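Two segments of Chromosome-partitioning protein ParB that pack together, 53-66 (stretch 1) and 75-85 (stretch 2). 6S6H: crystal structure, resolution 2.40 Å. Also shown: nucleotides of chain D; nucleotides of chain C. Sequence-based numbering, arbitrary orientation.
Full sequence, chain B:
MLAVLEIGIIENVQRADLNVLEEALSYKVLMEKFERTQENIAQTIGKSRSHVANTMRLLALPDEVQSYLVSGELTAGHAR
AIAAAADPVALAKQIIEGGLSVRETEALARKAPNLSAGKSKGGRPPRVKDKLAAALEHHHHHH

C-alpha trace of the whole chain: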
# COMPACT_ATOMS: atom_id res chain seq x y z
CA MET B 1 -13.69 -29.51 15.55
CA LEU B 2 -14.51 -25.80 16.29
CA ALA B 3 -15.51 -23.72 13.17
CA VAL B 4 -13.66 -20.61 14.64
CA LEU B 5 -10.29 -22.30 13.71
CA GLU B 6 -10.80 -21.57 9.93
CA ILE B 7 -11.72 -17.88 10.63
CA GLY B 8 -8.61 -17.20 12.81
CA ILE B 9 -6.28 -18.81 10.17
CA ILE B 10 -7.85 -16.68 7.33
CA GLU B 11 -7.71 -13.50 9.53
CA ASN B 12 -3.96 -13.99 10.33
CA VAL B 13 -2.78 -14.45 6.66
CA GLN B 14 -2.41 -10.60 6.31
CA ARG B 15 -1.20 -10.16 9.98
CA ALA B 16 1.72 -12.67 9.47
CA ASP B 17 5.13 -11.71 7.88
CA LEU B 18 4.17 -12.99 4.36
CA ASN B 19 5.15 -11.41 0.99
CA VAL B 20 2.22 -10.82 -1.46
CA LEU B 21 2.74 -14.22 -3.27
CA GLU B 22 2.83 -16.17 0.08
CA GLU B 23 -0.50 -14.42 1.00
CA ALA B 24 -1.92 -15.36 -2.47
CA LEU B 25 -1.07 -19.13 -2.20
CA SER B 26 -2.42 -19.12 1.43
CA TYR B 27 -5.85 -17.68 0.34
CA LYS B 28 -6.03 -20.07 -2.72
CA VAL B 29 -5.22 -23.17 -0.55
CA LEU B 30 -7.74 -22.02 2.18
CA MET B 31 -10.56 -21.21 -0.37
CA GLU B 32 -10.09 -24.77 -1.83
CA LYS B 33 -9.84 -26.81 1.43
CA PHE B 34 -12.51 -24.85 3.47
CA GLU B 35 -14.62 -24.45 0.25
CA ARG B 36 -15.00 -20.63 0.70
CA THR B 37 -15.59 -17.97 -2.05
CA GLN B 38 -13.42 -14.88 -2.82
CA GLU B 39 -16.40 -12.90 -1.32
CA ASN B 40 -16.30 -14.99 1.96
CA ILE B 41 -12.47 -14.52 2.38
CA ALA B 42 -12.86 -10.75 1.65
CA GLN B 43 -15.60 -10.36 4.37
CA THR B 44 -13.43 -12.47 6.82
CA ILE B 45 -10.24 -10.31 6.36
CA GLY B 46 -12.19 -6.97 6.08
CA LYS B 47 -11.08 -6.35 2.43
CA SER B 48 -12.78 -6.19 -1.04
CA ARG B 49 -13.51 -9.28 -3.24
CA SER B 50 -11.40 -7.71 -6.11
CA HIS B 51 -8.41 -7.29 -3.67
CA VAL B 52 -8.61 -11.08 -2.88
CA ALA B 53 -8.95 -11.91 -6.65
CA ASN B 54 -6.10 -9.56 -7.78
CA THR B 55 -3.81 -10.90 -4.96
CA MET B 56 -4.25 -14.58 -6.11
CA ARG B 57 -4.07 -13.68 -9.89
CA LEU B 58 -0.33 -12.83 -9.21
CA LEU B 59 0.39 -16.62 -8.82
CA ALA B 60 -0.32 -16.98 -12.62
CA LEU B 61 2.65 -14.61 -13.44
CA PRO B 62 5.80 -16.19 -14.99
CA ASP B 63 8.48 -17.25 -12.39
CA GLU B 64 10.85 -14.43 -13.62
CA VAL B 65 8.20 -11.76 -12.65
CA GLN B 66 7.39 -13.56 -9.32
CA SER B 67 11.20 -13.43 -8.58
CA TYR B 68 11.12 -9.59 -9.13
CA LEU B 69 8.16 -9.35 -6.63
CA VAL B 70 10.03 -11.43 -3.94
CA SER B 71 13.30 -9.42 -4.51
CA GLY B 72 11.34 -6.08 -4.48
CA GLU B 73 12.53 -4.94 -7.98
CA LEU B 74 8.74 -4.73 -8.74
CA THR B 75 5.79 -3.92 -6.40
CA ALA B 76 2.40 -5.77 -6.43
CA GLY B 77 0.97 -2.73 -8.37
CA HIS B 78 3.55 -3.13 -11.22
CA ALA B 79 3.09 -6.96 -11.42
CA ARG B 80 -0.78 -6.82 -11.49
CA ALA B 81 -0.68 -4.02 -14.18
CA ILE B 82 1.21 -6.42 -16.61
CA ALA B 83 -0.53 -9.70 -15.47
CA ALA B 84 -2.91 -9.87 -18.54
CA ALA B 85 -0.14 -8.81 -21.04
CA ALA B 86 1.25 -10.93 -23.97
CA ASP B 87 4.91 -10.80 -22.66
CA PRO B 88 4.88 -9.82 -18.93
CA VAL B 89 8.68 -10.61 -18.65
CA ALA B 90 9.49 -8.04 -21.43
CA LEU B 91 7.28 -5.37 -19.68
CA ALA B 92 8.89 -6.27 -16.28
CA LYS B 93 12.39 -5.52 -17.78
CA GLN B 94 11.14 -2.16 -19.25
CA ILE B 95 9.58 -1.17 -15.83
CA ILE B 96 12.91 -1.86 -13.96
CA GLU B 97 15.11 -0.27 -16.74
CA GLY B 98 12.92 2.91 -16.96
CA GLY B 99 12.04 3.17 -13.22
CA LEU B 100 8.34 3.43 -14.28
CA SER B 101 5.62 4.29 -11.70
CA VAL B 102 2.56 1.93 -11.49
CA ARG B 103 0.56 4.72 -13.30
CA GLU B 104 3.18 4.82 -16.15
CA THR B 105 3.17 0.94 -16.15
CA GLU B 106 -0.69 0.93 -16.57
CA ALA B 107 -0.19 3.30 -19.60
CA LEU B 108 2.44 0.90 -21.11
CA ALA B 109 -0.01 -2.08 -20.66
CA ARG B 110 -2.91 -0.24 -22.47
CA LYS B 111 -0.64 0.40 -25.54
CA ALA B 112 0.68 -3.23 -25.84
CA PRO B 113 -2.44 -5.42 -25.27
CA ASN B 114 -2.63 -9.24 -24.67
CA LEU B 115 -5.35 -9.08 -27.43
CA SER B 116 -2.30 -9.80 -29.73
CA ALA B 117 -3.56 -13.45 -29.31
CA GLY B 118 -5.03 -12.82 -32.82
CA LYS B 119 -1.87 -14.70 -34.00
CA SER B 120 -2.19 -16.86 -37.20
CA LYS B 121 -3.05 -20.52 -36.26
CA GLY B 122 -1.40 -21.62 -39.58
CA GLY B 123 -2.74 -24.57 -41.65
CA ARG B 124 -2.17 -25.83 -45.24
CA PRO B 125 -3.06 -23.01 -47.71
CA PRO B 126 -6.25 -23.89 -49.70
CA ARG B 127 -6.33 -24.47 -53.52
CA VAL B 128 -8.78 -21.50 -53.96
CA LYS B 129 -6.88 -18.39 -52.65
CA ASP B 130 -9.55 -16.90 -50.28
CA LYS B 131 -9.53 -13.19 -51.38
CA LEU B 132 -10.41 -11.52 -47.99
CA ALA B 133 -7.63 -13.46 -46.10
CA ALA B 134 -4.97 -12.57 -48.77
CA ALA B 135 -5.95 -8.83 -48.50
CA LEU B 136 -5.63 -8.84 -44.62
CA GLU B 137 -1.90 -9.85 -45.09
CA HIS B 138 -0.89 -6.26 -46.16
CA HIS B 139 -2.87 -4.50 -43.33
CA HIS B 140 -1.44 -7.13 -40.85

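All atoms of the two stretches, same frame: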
# COMPACT_ATOMS: atom_id res chain seq x y z
N ALA B 53 -9.09 -11.41 -5.26
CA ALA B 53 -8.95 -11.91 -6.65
C ALA B 53 -7.61 -11.46 -7.23
O ALA B 53 -6.86 -12.32 -7.74
CB ALA B 53 -10.10 -11.41 -7.49
N ASN B 54 -7.32 -10.16 -7.18
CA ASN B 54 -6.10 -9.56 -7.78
C ASN B 54 -4.85 -10.13 -7.09
O ASN B 54 -3.86 -10.38 -7.79
CB ASN B 54 -6.14 -8.02 -7.75
CG ASN B 54 -7.00 -7.42 -8.84
OD1 ASN B 54 -7.15 -8.01 -9.91
ND2 ASN B 54 -7.55 -6.25 -8.59
N THR B 55 -4.91 -10.32 -5.77
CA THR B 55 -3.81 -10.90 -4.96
C THR B 55 -3.46 -12.29 -5.52
O THR B 55 -2.28 -12.52 -5.82
CB THR B 55 -4.16 -10.93 -3.47
OG1 THR B 55 -4.37 -9.59 -3.04
CG2 THR B 55 -3.08 -11.56 -2.61
N MET B 56 -4.46 -13.17 -5.69
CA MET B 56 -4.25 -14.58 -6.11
C MET B 56 -3.86 -14.67 -7.59
O MET B 56 -3.05 -15.55 -7.93
CB MET B 56 -5.49 -15.43 -5.83
CG MET B 56 -5.71 -15.69 -4.35
SD MET B 56 -7.17 -16.67 -3.98
CE MET B 56 -8.44 -15.70 -4.81
N ARG B 57 -4.39 -13.77 -8.44
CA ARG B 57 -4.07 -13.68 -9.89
C ARG B 57 -2.55 -13.61 -10.10
O ARG B 57 -2.08 -14.11 -11.15
CB ARG B 57 -4.74 -12.46 -10.53
CG ARG B 57 -6.19 -12.69 -10.93
CD ARG B 57 -6.81 -11.48 -11.60
NE ARG B 57 -6.07 -11.10 -12.80
CZ ARG B 57 -5.57 -9.90 -13.08
NH1 ARG B 57 -5.74 -8.88 -12.24
NH2 ARG B 57 -4.90 -9.72 -14.20
N LEU B 58 -1.81 -13.03 -9.15
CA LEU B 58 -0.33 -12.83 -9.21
C LEU B 58 0.40 -14.18 -9.29
O LEU B 58 1.54 -14.19 -9.79
CB LEU B 58 0.14 -12.05 -7.98
CG LEU B 58 -0.37 -10.61 -7.86
CD1 LEU B 58 0.06 -10.01 -6.53
CD2 LEU B 58 0.13 -9.75 -9.02
N LEU B 59 -0.21 -15.26 -8.80
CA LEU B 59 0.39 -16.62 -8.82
C LEU B 59 0.50 -17.13 -10.26
O LEU B 59 1.36 -18.00 -10.50
CB LEU B 59 -0.47 -17.57 -7.98
CG LEU B 59 -0.51 -17.27 -6.48
CD1 LEU B 59 -1.59 -18.10 -5.80
CD2 LEU B 59 0.85 -17.51 -5.83
N ALA B 60 -0.31 -16.61 -11.19
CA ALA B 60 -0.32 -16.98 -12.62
C ALA B 60 0.85 -16.33 -13.38
O ALA B 60 1.11 -16.75 -14.51
CB ALA B 60 -1.65 -16.60 -13.24
N LEU B 61 1.51 -15.33 -12.79
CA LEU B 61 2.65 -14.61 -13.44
C LEU B 61 3.80 -15.59 -13.68
O LEU B 61 4.02 -16.50 -12.89
CB LEU B 61 3.12 -13.47 -12.54
CG LEU B 61 2.19 -12.25 -12.47
CD1 LEU B 61 2.56 -11.35 -11.31
CD2 LEU B 61 2.22 -11.48 -13.77
N PRO B 62 4.58 -15.41 -14.78
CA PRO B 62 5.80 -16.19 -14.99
C PRO B 62 6.76 -16.09 -13.78
O PRO B 62 6.74 -15.07 -13.13
CB PRO B 62 6.44 -15.55 -16.23
CG PRO B 62 5.28 -14.91 -16.96
CD PRO B 62 4.32 -14.46 -15.87
N ASP B 63 7.56 -17.13 -13.56
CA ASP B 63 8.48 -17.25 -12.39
C ASP B 63 9.44 -16.06 -12.35
O ASP B 63 9.74 -15.58 -11.23
CB ASP B 63 9.25 -18.58 -12.42
CG ASP B 63 8.39 -19.83 -12.23
OD1 ASP B 63 7.16 -19.69 -12.11
OD2 ASP B 63 8.97 -20.93 -12.21
N GLU B 64 9.91 -15.59 -13.51
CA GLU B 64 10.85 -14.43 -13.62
C GLU B 64 10.22 -13.21 -12.94
O GLU B 64 10.94 -12.54 -12.17
CB GLU B 64 11.18 -14.08 -15.07
CG GLU B 64 12.03 -15.10 -15.80
CD GLU B 64 11.26 -16.00 -16.76
OE1 GLU B 64 10.17 -16.48 -16.38
OE2 GLU B 64 11.76 -16.21 -17.89
N VAL B 65 8.94 -12.93 -13.21
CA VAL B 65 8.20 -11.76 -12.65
C VAL B 65 8.00 -11.98 -11.15
O VAL B 65 8.23 -11.02 -10.38
CB VAL B 65 6.86 -11.53 -13.37
CG1 VAL B 65 6.03 -10.45 -12.70
CG2 VAL B 65 7.07 -11.20 -14.84
N GLN B 66 7.59 -13.18 -10.74
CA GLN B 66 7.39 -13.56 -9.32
C GLN B 66 8.70 -13.31 -8.55
O GLN B 66 8.63 -12.76 -7.44
CB GLN B 66 6.92 -15.01 -9.21
CG GLN B 66 5.49 -15.23 -9.71
CD GLN B 66 4.93 -16.58 -9.34
OE1 GLN B 66 5.40 -17.24 -8.42
NE2 GLN B 66 3.91 -17.01 -10.06
N THR B 75 6.87 -3.88 -7.42
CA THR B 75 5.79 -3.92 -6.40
C THR B 75 4.62 -4.74 -6.95
O THR B 75 4.63 -5.04 -8.16
CB THR B 75 5.32 -2.50 -6.01
OG1 THR B 75 4.48 -2.02 -7.07
CG2 THR B 75 6.46 -1.54 -5.77
N ALA B 76 3.65 -5.07 -6.09
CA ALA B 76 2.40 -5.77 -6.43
C ALA B 76 1.64 -4.99 -7.52
O ALA B 76 1.08 -5.64 -8.42
CB ALA B 76 1.56 -5.95 -5.19
N GLY B 77 1.63 -3.66 -7.42
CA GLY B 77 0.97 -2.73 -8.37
C GLY B 77 1.52 -2.87 -9.78
O GLY B 77 0.70 -2.94 -10.73
N HIS B 78 2.84 -2.92 -9.93
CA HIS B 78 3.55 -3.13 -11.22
C HIS B 78 3.16 -4.49 -11.81
O HIS B 78 2.73 -4.53 -12.98
CB HIS B 78 5.07 -3.02 -11.03
CG HIS B 78 5.55 -1.65 -10.67
ND1 HIS B 78 5.96 -1.33 -9.39
CD2 HIS B 78 5.68 -0.53 -11.41
CE1 HIS B 78 6.32 -0.07 -9.36
NE2 HIS B 78 6.16 0.45 -10.58
N ALA B 79 3.30 -5.55 -11.01
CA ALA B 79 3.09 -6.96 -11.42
C ALA B 79 1.65 -7.16 -11.92
O ALA B 79 1.49 -7.75 -13.02
CB ALA B 79 3.39 -7.88 -10.25
N ARG B 80 0.66 -6.70 -11.16
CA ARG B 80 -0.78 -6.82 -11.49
C ARG B 80 -1.07 -6.09 -12.81
O ARG B 80 -1.82 -6.64 -13.64
CB ARG B 80 -1.63 -6.24 -10.36
CG ARG B 80 -3.13 -6.49 -10.49
CD ARG B 80 -3.88 -5.67 -9.46
NE ARG B 80 -3.77 -4.24 -9.74
CZ ARG B 80 -3.92 -3.27 -8.84
NH1 ARG B 80 -4.16 -3.54 -7.57
NH2 ARG B 80 -3.80 -2.01 -9.22
N ALA B 81 -0.47 -4.91 -13.01
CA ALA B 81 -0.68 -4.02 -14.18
C ALA B 81 -0.26 -4.72 -15.48
O ALA B 81 -0.79 -4.33 -16.53
CB ALA B 81 0.07 -2.72 -13.98
N ILE B 82 0.65 -5.70 -15.42
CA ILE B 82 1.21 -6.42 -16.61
C ILE B 82 0.76 -7.89 -16.62
O ILE B 82 1.26 -8.64 -17.50
CB ILE B 82 2.75 -6.30 -16.64
CG1 ILE B 82 3.41 -7.00 -15.45
CG2 ILE B 82 3.17 -4.84 -16.75
CD1 ILE B 82 4.92 -7.12 -15.58
N ALA B 83 -0.14 -8.29 -15.71
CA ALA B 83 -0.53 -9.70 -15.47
C ALA B 83 -1.27 -10.29 -16.69
O ALA B 83 -1.09 -11.49 -16.95
CB ALA B 83 -1.38 -9.80 -14.22
N ALA B 84 -2.07 -9.47 -17.38
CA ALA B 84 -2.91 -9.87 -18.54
C ALA B 84 -2.25 -9.41 -19.85
O ALA B 84 -2.99 -9.20 -20.82
CB ALA B 84 -4.29 -9.29 -18.39
N ALA B 85 -0.93 -9.26 -19.87
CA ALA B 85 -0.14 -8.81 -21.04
C ALA B 85 0.40 -10.04 -21.79
O ALA B 85 0.51 -11.11 -21.16
CB ALA B 85 0.99 -7.91 -20.59
P DT D 5 -7.38 -12.36 -15.95
OP1 DT D 5 -6.90 -12.74 -17.30
OP2 DT D 5 -6.59 -12.75 -14.76
O5' DT D 5 -7.60 -10.78 -15.91
C5' DT D 5 -8.35 -10.14 -16.95
C4' DT D 5 -8.70 -8.71 -16.59
O4' DT D 5 -9.52 -8.66 -15.41
C3' DT D 5 -7.53 -7.76 -16.31
O3' DT D 5 -7.30 -6.99 -17.50
C2' DT D 5 -8.02 -6.90 -15.15
C1' DT D 5 -9.48 -7.31 -15.00
N1 DT D 5 -10.05 -7.22 -13.64
C2 DT D 5 -10.90 -6.18 -13.37
O2 DT D 5 -11.17 -5.32 -14.19
N3 DT D 5 -11.42 -6.17 -12.10
C4 DT D 5 -11.17 -7.09 -11.10
O4 DT D 5 -11.71 -6.95 -10.00
C5 DT D 5 -10.28 -8.16 -11.45
C7 DT D 5 -9.96 -9.21 -10.42
C6 DT D 5 -9.77 -8.18 -12.69
P DT D 6 -6.09 -5.94 -17.59
OP1 DT D 6 -5.59 -5.94 -18.98
OP2 DT D 6 -5.16 -6.21 -16.46
O5' DT D 6 -6.82 -4.55 -17.32
C5' DT D 6 -7.94 -4.14 -18.12
C4' DT D 6 -8.52 -2.85 -17.60
O4' DT D 6 -9.10 -3.08 -16.29
C3' DT D 6 -7.52 -1.70 -17.43
O3' DT D 6 -8.07 -0.53 -18.03
C2' DT D 6 -7.33 -1.59 -15.93
C1' DT D 6 -8.67 -2.08 -15.39
N1 DT D 6 -8.66 -2.67 -14.03
C2 DT D 6 -9.64 -2.28 -13.14
O2 DT D 6 -10.49 -1.45 -13.41
N3 DT D 6 -9.57 -2.90 -11.92
C4 DT D 6 -8.66 -3.86 -11.51
O4 DT D 6 -8.73 -4.32 -10.38
C5 DT D 6 -7.68 -4.23 -12.50
C7 DT D 6 -6.65 -5.25 -12.15
C6 DT D 6 -7.73 -3.63 -13.70
P DT C 12 2.18 -1.77 -3.65
OP1 DT C 12 2.76 -2.76 -2.70
OP2 DT C 12 1.91 -2.18 -5.06
O5' DT C 12 0.83 -1.23 -3.01
C5' DT C 12 0.84 -0.70 -1.68
C4' DT C 12 -0.57 -0.60 -1.13
O4' DT C 12 -1.30 0.43 -1.82
C3' DT C 12 -1.41 -1.87 -1.23
O3' DT C 12 -2.14 -1.96 -0.01
C2' DT C 12 -2.29 -1.62 -2.44
C1' DT C 12 -2.46 -0.11 -2.45
N1 DT C 12 -2.59 0.55 -3.77
C2 DT C 12 -3.44 1.62 -3.88
O2 DT C 12 -4.14 2.02 -2.96
N3 DT C 12 -3.46 2.22 -5.12
C4 DT C 12 -2.71 1.86 -6.23
O4 DT C 12 -2.84 2.48 -7.28
C5 DT C 12 -1.84 0.72 -6.04
C7 DT C 12 -0.99 0.26 -7.18
C6 DT C 12 -1.80 0.15 -4.83
O HOH W 1 -4.35 -7.13 -14.28

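The two stretches bury 454 Å² between them without a single direct hydrogen bond from one to the other; apolar packing, the aliphatic parts of polar side chains and one bridging water hold them together. Arg80, Arg57 and Leu58 cover the most surface.

Arg80 lies on the helix 76-81, and its backbone sits close to Leu58, with the two CA atoms 6.4 Å apart. Its CA-to-CB bond points sideways to stretch 1, and the chain extends with chi1 and chi2 both t, so that its methylenes run past the helix of stretch 1. There CD of Arg80 lies 3.6 Å from CG of Asn54, and CG of Arg80 lies 3.9 Å from NH1 of Arg57. The long aliphatic portion thus serves as packing surface, while the guanidinium is hydrogen-bonded elsewhere in the structure.

The CA-to-CB bond of Arg57 points toward stretch 2, and its guanidinium reaches the turn after the helix, where NH2 of Arg57 is 3.5 Å from CB of Ala83. NH1 of Arg57 donates a hydrogen bond to OD1 of Asn54 (2.9 Å), which ties together two side chains that both pack on Arg80. The DNA fixes the pair further: NE of Arg57 donates to OP2 of DT5 of chain D (2.6 Å), and ND2 of Asn54 donates to O4 of DT6 of chain D (2.9 Å). Water 1 accepts from NH2 of Arg57 (2.6 Å) and lies 2.7 Å from O of Arg80 and 2.5 Å from OP2 of DT6 of chain D, placing a polar link between the two stretches beside the DNA backbone.

Leu58 begins the apolar part of the contact. Its CA-to-CB bond points sideways, but with chi1 m and chi2 t the end of the side chain comes nearer, and CD2 of Leu58 packs 4.0 Å from CB of Ala79 and 3.8 Å from N of Arg80. N of Arg80 already donates to O of Ala76 within the helix (3.0 Å), so the methyl meets no unpaired donor there. Leu61, after the 3-10 segment, bridges the helix and the turn that follows it: its CD1 lies 3.7 Å from CB of Ala79, and its CD2 lies 4.0 Å from CB of Ala83. Val65 adds a looser contact, CG1 of Val65 to CB of Ala79 at 4.4 Å. Ala79 is therefore the common seat for three branched side chains, its buried methyl offering an apolar surface while the short side chain leaves room for them to converge.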